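Local coordinates for protein probable acetyltransferase (Agrobacterium tumefaciens, PDB 2GE3) that probably transfers the acetyl group of acetyl coenzyme A, which it binds, to an acceptor substrate that is not known, as a member of the GNAT acetyltransferase family, at residues 122-127 with 135-140; 30-33 with 37-40; 48-53 with 58-63. One frame throughout, in Å; residues are numbered along the deposited sequence.

Contact 1: residues 122-127 with 135-140; sequences IELSVH and ALYEKI. With ACO (acetyl coenzyme *a), chain E.
Leu-124 of strand 121-127 lays one methyl squarely over the ring of Tyr-137 on helix 131-140. Its CD2 stands 3.6 Å from the centroid of the Tyr-137 ring and only 3° off the ring normal, a CH-pi contact at the centre of the face. The second methyl reaches the rim, Leu-124 CD1 lying 3.8 Å from Tyr-137 CD2. This two-methyl contact follows from a less common leucine torsion: CG sits between the backbone N and the carbonyl carbon (chi1 63°), which turns both methyls toward the helix. Val-126, two residues on along the same side of the strand, meets the ring at its edge instead, with CG2 3.9 Å from Tyr-137 CE2. Strand and following helix form one wall of the cofactor site of the GNAT fold, here holding acetyl coenzyme A, and Tyr-137 probably corresponds to the tyrosine that many family members place beside the thioester. Its OH donates a hydrogen bond of 3.2 Å to the acetyl oxygen O of the cofactor, an atom near the plane of the ring at its edge. Val-126 CG2 borders that same acetyl oxygen O at 3.5 Å. Two residues further along the helix, Lys-139 bends at chi2 and chi3 to bring NZ within 3.1 Å of O9A on the 3'-phosphate, with a second, weak bond to O5B. Leu-136 lines the pyrophosphate and pantetheine arm through its two methyls, CD2 lying 3.5 Å from cofactor CCP. Met-107 of helix 102-117 and Met-91 and Met-164 of the sheet also touch the tyrosine.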
loop_
_atom_site.group_PDB
_atom_site.type_symbol
_atom_site.label_atom_id
_atom_site.label_comp_id
_atom_site.label_asym_id
_atom_site.label_seq_id
_atom_site.Cartn_x
_atom_site.Cartn_y
_atom_site.Cartn_z
ATOM N N ILE A 122 -7.931 -9.314 5.269
ATOM C CA ILE A 122 -8.094 -8.977 3.871
ATOM C C ILE A 122 -8.508 -7.479 3.690
ATOM O O ILE A 122 -9.464 -7.029 4.246
ATOM C CB ILE A 122 -9.033 -9.886 3.082
ATOM C CG1 ILE A 122 -8.786 -11.353 3.355
ATOM C CG2 ILE A 122 -8.915 -9.546 1.547
ATOM C CD1 ILE A 122 -7.282 -11.833 3.164
ATOM N N GLU A 123 -7.728 -6.732 2.907
ATOM C CA GLU A 123 -7.970 -5.317 2.742
ATOM C C GLU A 123 -8.071 -4.959 1.268
ATOM O O GLU A 123 -7.657 -5.733 0.418
ATOM C CB GLU A 123 -6.914 -4.476 3.517
ATOM C CG GLU A 123 -5.612 -4.339 2.833
ATOM C CD GLU A 123 -4.424 -3.707 3.740
ATOM O OE1 GLU A 123 -3.589 -3.068 3.059
ATOM O OE2 GLU A 123 -4.341 -3.795 5.030
ATOM N N LEU A 124 -8.755 -3.851 0.999
ATOM C CA LEU A 124 -9.079 -3.366 -0.346
ATOM C C LEU A 124 -9.280 -1.874 -0.308
ATOM O O LEU A 124 -9.542 -1.252 0.755
ATOM C CB LEU A 124 -10.289 -4.119 -0.962
ATOM C CG LEU A 124 -11.684 -4.081 -0.389
ATOM C CD1 LEU A 124 -12.392 -2.647 -0.604
ATOM C CD2 LEU A 124 -12.485 -5.224 -0.961
ATOM N N SER A 125 -9.063 -1.269 -1.454
ATOM C CA SER A 125 -9.374 0.142 -1.689
ATOM C C SER A 125 -10.369 0.232 -2.828
ATOM O O SER A 125 -10.191 -0.463 -3.794
ATOM C CB SER A 125 -8.098 0.839 -2.111
ATOM O OG SER A 125 -7.424 1.122 -0.860
ATOM N N VAL A 126 -11.394 1.067 -2.720
ATOM C CA VAL A 126 -12.391 1.214 -3.750
ATOM C C VAL A 126 -12.713 2.704 -4.006
ATOM O O VAL A 126 -12.780 3.492 -3.051
ATOM C CB VAL A 126 -13.667 0.362 -3.386
ATOM C CG1 VAL A 126 -14.330 0.856 -2.035
ATOM C CG2 VAL A 126 -14.631 0.333 -4.465
ATOM N N HIS A 127 -12.926 3.077 -5.274
ATOM C CA HIS A 127 -13.331 4.429 -5.586
ATOM C C HIS A 127 -14.653 4.755 -4.946
ATOM O O HIS A 127 -15.607 3.953 -4.997
ATOM C CB HIS A 127 -13.362 4.714 -7.116
ATOM C CG HIS A 127 -12.062 4.501 -7.825
ATOM N ND1 HIS A 127 -11.953 4.510 -9.195
ATOM C CD2 HIS A 127 -10.807 4.265 -7.366
ATOM C CE1 HIS A 127 -10.709 4.240 -9.550
ATOM N NE2 HIS A 127 -10.002 4.050 -8.458
ATOM N N ALA A 135 -21.376 -1.820 -2.664
ATOM C CA ALA A 135 -22.526 -2.626 -2.244
ATOM C C ALA A 135 -22.203 -4.082 -2.178
ATOM O O ALA A 135 -22.697 -4.773 -1.274
ATOM C CB ALA A 135 -23.733 -2.444 -3.207
ATOM N N LEU A 136 -21.420 -4.578 -3.136
ATOM C CA LEU A 136 -20.990 -5.989 -3.066
ATOM C C LEU A 136 -20.041 -6.207 -1.887
ATOM O O LEU A 136 -20.189 -7.177 -1.138
ATOM C CB LEU A 136 -20.314 -6.477 -4.371
ATOM C CG LEU A 136 -19.678 -7.893 -4.246
ATOM C CD1 LEU A 136 -20.764 -8.891 -3.975
ATOM C CD2 LEU A 136 -18.803 -8.387 -5.405
ATOM N N TYR A 137 -19.068 -5.334 -1.701
ATOM C CA TYR A 137 -18.187 -5.503 -0.530
ATOM C C TYR A 137 -18.931 -5.443 0.804
ATOM O O TYR A 137 -18.666 -6.221 1.675
ATOM C CB TYR A 137 -17.063 -4.463 -0.532
ATOM C CG TYR A 137 -16.218 -4.530 -1.743
ATOM C CD1 TYR A 137 -15.964 -5.761 -2.372
ATOM C CD2 TYR A 137 -15.673 -3.353 -2.323
ATOM C CE1 TYR A 137 -15.216 -5.839 -3.610
ATOM C CE2 TYR A 137 -14.848 -3.414 -3.485
ATOM C CZ TYR A 137 -14.629 -4.651 -4.122
ATOM O OH TYR A 137 -13.839 -4.703 -5.258
ATOM N N GLU A 138 -19.866 -4.494 0.954
ATOM C CA GLU A 138 -20.729 -4.490 2.164
ATOM C C GLU A 138 -21.488 -5.823 2.369
ATOM O O GLU A 138 -21.472 -6.363 3.440
ATOM C CB GLU A 138 -21.724 -3.302 2.144
ATOM C CG GLU A 138 -20.892 -1.986 2.278
ATOM C CD GLU A 138 -21.721 -0.713 2.100
ATOM O OE1 GLU A 138 -22.854 -0.808 1.595
ATOM O OE2 GLU A 138 -21.228 0.395 2.408
ATOM N N LYS A 139 -22.107 -6.342 1.301
ATOM C CA LYS A 139 -22.894 -7.534 1.355
ATOM C C LYS A 139 -22.008 -8.675 1.813
ATOM O O LYS A 139 -22.402 -9.449 2.637
ATOM C CB LYS A 139 -23.443 -7.836 -0.036
ATOM C CG LYS A 139 -24.252 -9.036 -0.099
ATOM C CD LYS A 139 -24.180 -9.726 -1.426
ATOM C CE LYS A 139 -24.460 -8.781 -2.613
ATOM N NZ LYS A 139 -24.598 -9.654 -3.875
ATOM N N ILE A 140 -20.805 -8.802 1.244
ATOM C CA ILE A 140 -19.917 -9.907 1.616
ATOM C C ILE A 140 -19.464 -9.800 3.089
ATOM O O ILE A 140 -19.113 -10.790 3.640
ATOM C CB ILE A 140 -18.671 -9.921 0.701
ATOM C CG1 ILE A 140 -19.072 -10.219 -0.762
ATOM C CG2 ILE A 140 -17.628 -10.935 1.192
ATOM C CD1 ILE A 140 -19.838 -11.474 -1.040
HETATM N N1A ACO E . -25.529 0.928 -6.775
HETATM C C2A ACO E . -25.784 0.269 -5.644
HETATM N N3A ACO E . -25.803 -1.075 -5.621
HETATM C C4A ACO E . -25.598 -1.795 -6.753
HETATM C C5A ACO E . -25.299 -1.148 -7.996
HETATM C C6A ACO E . -25.279 0.311 -7.969
HETATM N N6A ACO E . -24.968 0.944 -9.175
HETATM N N7A ACO E . -25.188 -2.121 -8.987
HETATM C C8A ACO E . -25.335 -3.319 -8.418
HETATM N N9A ACO E . -25.613 -3.109 -7.103
HETATM C C1B ACO E . -25.799 -4.168 -6.144
HETATM C C2B ACO E . -26.605 -5.368 -6.612
HETATM O O2B ACO E . -27.970 -5.089 -6.231
HETATM C C3B ACO E . -25.881 -6.413 -5.752
HETATM O O3B ACO E . -26.271 -6.225 -4.382
HETATM P P3B ACO E . -27.547 -6.933 -3.629
HETATM O O7A ACO E . -28.883 -6.441 -4.173
HETATM O O8A ACO E . -27.258 -6.343 -2.247
HETATM O O9A ACO E . -27.445 -8.377 -3.994
HETATM C C4B ACO E . -24.403 -6.019 -5.748
HETATM O O4B ACO E . -24.432 -4.605 -5.896
HETATM C C5B ACO E . -23.647 -6.620 -6.966
HETATM O O5B ACO E . -23.413 -7.995 -6.703
HETATM P P1A ACO E . -22.847 -9.008 -7.726
HETATM O O1A ACO E . -22.350 -10.104 -6.860
HETATM O O2A ACO E . -24.029 -9.086 -8.668
HETATM O O3A ACO E . -21.618 -8.143 -8.341
HETATM P P2A ACO E . -20.832 -8.300 -9.683
HETATM O O4A ACO E . -20.867 -9.633 -10.363
HETATM O O5A ACO E . -21.291 -7.118 -10.493
HETATM O O6A ACO E . -19.289 -8.069 -9.156
HETATM C CBP ACO E . -17.798 -6.135 -9.289
HETATM C CCP ACO E . -18.963 -6.805 -8.540
HETATM C CDP ACO E . -17.624 -4.706 -8.674
HETATM C CEP ACO E . -16.511 -6.950 -9.166
HETATM C CAP ACO E . -18.027 -6.066 -10.853
HETATM O OAP ACO E . -19.219 -5.341 -11.028
HETATM C C9P ACO E . -16.993 -5.408 -11.725
HETATM O O9P ACO E . -16.077 -6.080 -12.197
HETATM N N8P ACO E . -17.104 -4.092 -11.994
HETATM C C7P ACO E . -16.019 -3.431 -12.757
HETATM C C6P ACO E . -14.654 -3.532 -12.109
HETATM C C5P ACO E . -14.541 -3.230 -10.634
HETATM O O5P ACO E . -15.194 -2.350 -10.080
HETATM N N4P ACO E . -13.625 -3.942 -9.965
HETATM C C3P ACO E . -13.636 -3.994 -8.517
HETATM C C2P ACO E . -13.258 -2.640 -7.969
HETATM S S1P ACO E . -11.551 -2.298 -8.322
HETATM C C ACO E . -11.716 -1.530 -6.847
HETATM O O ACO E . -12.586 -1.914 -6.114
HETATM C CH3 ACO E . -10.674 -0.485 -6.537
#

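Contact 2: residues 30-33 with 37-40; sequences RERK and FLEA
Arg-30 meets the returning chain first, its backbone and the root of its side chain lying against Leu-38 and Glu-39. Arg-30 CA points its hydrogen at the carbonyl of Leu-38, a CA-H...O contact of 3.6 Å with an angle of 145° at the hydrogen. CG of Arg-30 adds a second carbon beside that carbonyl, 3.7 Å from Leu-38 O, and also comes within 4.4 Å of Glu-39 CG. Glu-31 sets out away from the returning chain, and its carboxylate forms a salt bridge with Arg-98. Arg-32 is where the chain leaves helical geometry after helix 18-29, with positive phi (57°). From there its side chain runs across that of Leu-38. Both methyls of the leucine are used: CD2 lies 4.0 Å from both CB and CG of Arg-32, while CD1 sits over one face of the guanidinium, 3.7 Å from NH2. The arginine keeps CG beside its backbone N (chi1 -53°) and bends at chi3, which brings the flat guanidinium round over the methyl. Its NH1 forms a salt bridge with Asp-155. The two segments are the limbs of the surface loop joining helices 18-29 and 43-55, and Leu-38 also packs on Thr-82 of the second subunit. No hydrogen bond joins the limbs directly. The loop closes instead through carbon-to-carbonyl and methyl-to-guanidinium contacts, an arrangement in which Arg-32 can offer a face to Leu-38 while an N-H group of the same guanidinium pairs with the carboxylate beyond the loop.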
loop_
_atom_site.group_PDB
_atom_site.type_symbol
_atom_site.label_atom_id
_atom_site.label_comp_id
_atom_site.label_asym_id
_atom_site.label_seq_id
_atom_site.Cartn_x
_atom_site.Cartn_y
_atom_site.Cartn_z
ATOM N N ARG A 30 -8.919 -0.818 -19.099
ATOM C CA ARG A 30 -9.016 0.194 -20.214
ATOM C C ARG A 30 -10.318 0.992 -20.255
ATOM O O ARG A 30 -10.456 1.965 -20.983
ATOM C CB ARG A 30 -8.677 -0.435 -21.580
ATOM C CG ARG A 30 -7.164 -0.761 -21.725
ATOM C CD ARG A 30 -6.769 -1.281 -23.137
ATOM N NE ARG A 30 -7.914 -1.844 -23.822
ATOM C CZ ARG A 30 -8.114 -1.861 -25.148
ATOM N NH1 ARG A 30 -7.259 -1.288 -25.993
ATOM N NH2 ARG A 30 -9.223 -2.431 -25.626
ATOM N N GLU A 31 -11.263 0.585 -19.437
ATOM C CA GLU A 31 -12.479 1.322 -19.216
ATOM C C GLU A 31 -12.170 2.542 -18.427
ATOM O O GLU A 31 -12.961 3.473 -18.452
ATOM C CB GLU A 31 -13.475 0.473 -18.433
ATOM C CG GLU A 31 -14.085 -0.635 -19.298
ATOM C CD GLU A 31 -15.085 -1.570 -18.514
ATOM O OE1 GLU A 31 -16.126 -1.096 -18.003
ATOM O OE2 GLU A 31 -14.836 -2.793 -18.447
ATOM N N ARG A 32 -11.051 2.510 -17.685
ATOM C CA ARG A 32 -10.567 3.634 -16.895
ATOM C C ARG A 32 -11.568 4.161 -15.865
ATOM O O ARG A 32 -11.567 5.344 -15.574
ATOM C CB ARG A 32 -10.056 4.793 -17.780
ATOM C CG ARG A 32 -9.018 4.428 -18.828
ATOM C CD ARG A 32 -8.726 5.678 -19.734
ATOM N NE ARG A 32 -7.361 6.223 -19.581
ATOM C CZ ARG A 32 -7.080 7.445 -19.198
ATOM N NH1 ARG A 32 -8.048 8.318 -18.887
ATOM N NH2 ARG A 32 -5.814 7.832 -19.149
ATOM N N LYS A 33 -12.419 3.319 -15.297
ATOM C CA LYS A 33 -13.336 3.817 -14.230
ATOM C C LYS A 33 -13.228 3.129 -12.896
ATOM O O LYS A 33 -13.538 3.698 -11.891
ATOM C CB LYS A 33 -14.826 3.896 -14.679
ATOM C CG LYS A 33 -15.115 3.461 -16.062
ATOM C CD LYS A 33 -16.398 4.114 -16.590
ATOM C CE LYS A 33 -17.622 3.832 -15.691
ATOM N NZ LYS A 33 -18.771 3.553 -16.633
ATOM N N PHE A 37 -5.002 0.521 -12.160
ATOM C CA PHE A 37 -4.166 0.596 -13.345
ATOM C C PHE A 37 -5.079 0.848 -14.563
ATOM O O PHE A 37 -6.270 0.486 -14.545
ATOM C CB PHE A 37 -3.257 -0.646 -13.452
ATOM C CG PHE A 37 -3.962 -1.890 -13.231
ATOM C CD1 PHE A 37 -4.499 -2.178 -12.001
ATOM C CD2 PHE A 37 -4.150 -2.769 -14.268
ATOM C CE1 PHE A 37 -5.183 -3.328 -11.799
ATOM C CE2 PHE A 37 -4.828 -3.907 -14.082
ATOM C CZ PHE A 37 -5.339 -4.206 -12.840
ATOM N N LEU A 38 -4.548 1.562 -15.551
ATOM C CA LEU A 38 -5.345 2.063 -16.662
ATOM C C LEU A 38 -5.165 1.129 -17.879
ATOM O O LEU A 38 -5.850 1.246 -18.904
ATOM C CB LEU A 38 -4.987 3.509 -16.981
ATOM C CG LEU A 38 -5.237 4.541 -15.839
ATOM C CD1 LEU A 38 -4.734 5.902 -16.177
ATOM C CD2 LEU A 38 -6.751 4.636 -15.495
ATOM N N GLU A 39 -4.318 0.128 -17.691
ATOM C CA GLU A 39 -3.956 -0.774 -18.760
ATOM C C GLU A 39 -3.381 -1.994 -18.089
ATOM O O GLU A 39 -2.727 -1.840 -17.042
ATOM C CB GLU A 39 -2.820 -0.096 -19.531
ATOM C CG GLU A 39 -2.811 -0.378 -20.964
ATOM C CD GLU A 39 -1.533 0.136 -21.544
ATOM O OE1 GLU A 39 -0.701 -0.708 -21.962
ATOM O OE2 GLU A 39 -1.343 1.380 -21.532
ATOM N N ALA A 40 -3.524 -3.178 -18.687
ATOM C CA ALA A 40 -2.859 -4.336 -18.065
ATOM C C ALA A 40 -1.316 -4.211 -18.160
ATOM O O ALA A 40 -0.767 -3.539 -19.054
ATOM C CB ALA A 40 -3.346 -5.683 -18.628
#

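Contact 3: residues 48-53 with 58-63; sequences AFVLDM and HPQFVA
The side chain of Met-53, a selenomethionine on helix 43-55, starts with CG beside its backbone N (chi1 -59°) and then bends at chi2 and chi3, hooking its terminal methyl toward Gln-60. The glutamine answers with an extended chain, CG opposite its own N (chi1 -179°), that carries the amide from strand 60-65 to the helix. The two side chains cross at about a right angle: CE of Met-53 lies 3.6 Å from both CD and NE2 of Gln-60, and CB of Met-53 is 3.4 Å from OE1. Phe-49 reaches the same amide nitrogen, CE1 standing 3.5 Å from Gln-60 NE2. Ring and amide planes are turned 78° apart, and the nitrogen approaches obliquely. Val-50 adds a looser methyl contact, CG2 being 4.0 Å from Gln-60 NE2. At the turn itself, His-58 N donates a hydrogen bond to the carbonyl of Met-53, Met-53 O lying 2.9 Å from His-58 N. The selenium meets the histidine at its edge, SE being 5.1 Å from the centroid of the His-58 ring and 3.8 Å from His-58 CB. This is the tight helix-to-strand connection of the GNAT core, where the chain enters the central sheet between strands 9-12 and 68-77. Within it the amide of the buried Gln-60 meets mainly carbon atoms from the helix, and NE2 makes a weak hydrogen bond to Asp-74, a polar link from the helix-strand interface to the neighbouring strand.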
loop_
_atom_site.group_PDB
_atom_site.type_symbol
_atom_site.label_atom_id
_atom_site.label_comp_id
_atom_site.label_asym_id
_atom_site.label_seq_id
_atom_site.Cartn_x
_atom_site.Cartn_y
_atom_site.Cartn_z
ATOM N N ALA A 48 4.593 -13.955 -15.140
ATOM C CA ALA A 48 5.476 -14.064 -13.978
ATOM C C ALA A 48 4.659 -14.029 -12.677
ATOM O O ALA A 48 4.858 -14.850 -11.764
ATOM C CB ALA A 48 6.543 -12.918 -13.982
ATOM N N PHE A 49 3.757 -13.052 -12.595
ATOM C CA PHE A 49 2.965 -12.810 -11.422
ATOM C C PHE A 49 1.986 -14.008 -11.203
ATOM O O PHE A 49 1.849 -14.493 -10.098
ATOM C CB PHE A 49 2.265 -11.451 -11.590
ATOM C CG PHE A 49 0.956 -11.326 -10.850
ATOM C CD1 PHE A 49 -0.247 -11.453 -11.511
ATOM C CD2 PHE A 49 0.933 -11.050 -9.482
ATOM C CE1 PHE A 49 -1.479 -11.326 -10.833
ATOM C CE2 PHE A 49 -0.285 -10.909 -8.774
ATOM C CZ PHE A 49 -1.490 -11.061 -9.455
ATOM N N VAL A 50 1.359 -14.517 -12.259
ATOM C CA VAL A 50 0.497 -15.693 -12.107
ATOM C C VAL A 50 1.232 -16.984 -11.759
ATOM O O VAL A 50 0.770 -17.721 -10.916
ATOM C CB VAL A 50 -0.449 -15.911 -13.293
ATOM C CG1 VAL A 50 -1.193 -17.211 -13.124
ATOM C CG2 VAL A 50 -1.402 -14.740 -13.375
ATOM N N LEU A 51 2.383 -17.238 -12.389
ATOM C CA LEU A 51 3.256 -18.378 -12.004
ATOM C C LEU A 51 3.653 -18.323 -10.537
ATOM O O LEU A 51 3.535 -19.307 -9.864
ATOM C CB LEU A 51 4.472 -18.537 -12.945
ATOM C CG LEU A 51 4.303 -19.472 -14.196
ATOM C CD1 LEU A 51 2.846 -19.821 -14.656
ATOM C CD2 LEU A 51 5.159 -18.963 -15.363
ATOM N N ASP A 52 4.069 -17.160 -10.056
ATOM C CA ASP A 52 4.451 -16.919 -8.648
ATOM C C ASP A 52 3.313 -17.158 -7.623
ATOM O O ASP A 52 3.504 -17.769 -6.560
ATOM C CB ASP A 52 4.908 -15.454 -8.540
ATOM C CG ASP A 52 5.608 -15.123 -7.221
ATOM O OD1 ASP A 52 6.521 -15.869 -6.777
ATOM O OD2 ASP A 52 5.281 -14.066 -6.637
HETATM N N MSE A 53 2.135 -16.630 -7.925
HETATM C CA MSE A 53 0.971 -16.853 -7.100
HETATM C C MSE A 53 0.630 -18.347 -6.929
HETATM O O MSE A 53 0.413 -18.807 -5.811
HETATM C CB MSE A 53 -0.198 -16.124 -7.727
HETATM C CG MSE A 53 0.107 -14.638 -7.840
HETATM SE SE MSE A 53 -0.607 -13.687 -6.272
HETATM C CE MSE A 53 -2.415 -13.242 -7.139
ATOM N N HIS A 58 -0.948 -18.503 -3.237
ATOM C CA HIS A 58 -1.793 -17.287 -2.990
ATOM C C HIS A 58 -3.126 -17.282 -3.784
ATOM O O HIS A 58 -3.113 -17.579 -5.002
ATOM C CB HIS A 58 -1.037 -16.018 -3.315
ATOM C CG HIS A 58 0.203 -15.839 -2.505
ATOM N ND1 HIS A 58 1.179 -14.927 -2.834
ATOM C CD2 HIS A 58 0.640 -16.476 -1.391
ATOM C CE1 HIS A 58 2.162 -15.001 -1.957
ATOM N NE2 HIS A 58 1.857 -15.937 -1.069
ATOM N N PRO A 59 -4.265 -17.018 -3.083
ATOM C CA PRO A 59 -5.629 -17.284 -3.623
ATOM C C PRO A 59 -5.874 -16.460 -4.886
ATOM O O PRO A 59 -5.627 -15.251 -4.879
ATOM C CB PRO A 59 -6.569 -16.851 -2.494
ATOM C CG PRO A 59 -5.712 -16.635 -1.295
ATOM C CD PRO A 59 -4.285 -16.497 -1.701
ATOM N N GLN A 60 -6.204 -17.137 -5.983
ATOM C CA GLN A 60 -6.414 -16.477 -7.209
ATOM C C GLN A 60 -7.374 -17.308 -8.039
ATOM O O GLN A 60 -7.070 -18.423 -8.415
ATOM C CB GLN A 60 -5.107 -16.222 -7.950
ATOM C CG GLN A 60 -5.289 -15.487 -9.297
ATOM C CD GLN A 60 -3.901 -15.053 -9.861
ATOM O OE1 GLN A 60 -2.883 -15.806 -9.745
ATOM N NE2 GLN A 60 -3.843 -13.812 -10.382
ATOM N N PHE A 61 -8.553 -16.754 -8.299
ATOM C CA PHE A 61 -9.628 -17.521 -8.915
ATOM C C PHE A 61 -10.075 -16.856 -10.194
ATOM O O PHE A 61 -10.068 -15.622 -10.299
ATOM C CB PHE A 61 -10.807 -17.627 -7.912
ATOM C CG PHE A 61 -10.538 -18.590 -6.790
ATOM C CD1 PHE A 61 -9.708 -18.240 -5.712
ATOM C CD2 PHE A 61 -11.026 -19.884 -6.867
ATOM C CE1 PHE A 61 -9.368 -19.226 -4.713
ATOM C CE2 PHE A 61 -10.716 -20.821 -5.895
ATOM C CZ PHE A 61 -9.885 -20.494 -4.827
ATOM N N VAL A 62 -10.503 -17.678 -11.169
ATOM C CA VAL A 62 -10.998 -17.133 -12.450
ATOM C C VAL A 62 -12.416 -17.581 -12.667
ATOM O O VAL A 62 -12.779 -18.651 -12.202
ATOM C CB VAL A 62 -10.078 -17.422 -13.628
ATOM C CG1 VAL A 62 -8.892 -16.503 -13.490
ATOM C CG2 VAL A 62 -9.738 -18.984 -13.727
ATOM N N ALA A 63 -13.227 -16.727 -13.292
ATOM C CA ALA A 63 -14.512 -17.224 -13.744
ATOM C C ALA A 63 -14.408 -17.484 -15.220
ATOM O O ALA A 63 -14.039 -16.609 -15.990
ATOM C CB ALA A 63 -15.621 -16.268 -13.422
#

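Along the chain contact 2 comes first, then contact 3, then contact 1, each closed before the next opens and all within the GNAT fold. Their centres stand about 19 to 20 Å apart. Contacts 1 and 3 reach the same mixed sheet, through strands 121-127 and 60-65, on opposite sides of the chain's centre. Helix 43-55, which carries part of contact 3, follows the loop of contact 2. Contacts 1 and 2 touch directly: His-127 ND1 and Lys-33 O are 3.2 Å apart, a probable hydrogen bond. Contact 1 thus lines the cofactor site, contact 2 touches its strand from a loop, and contact 3 joins helix to sheet across the core.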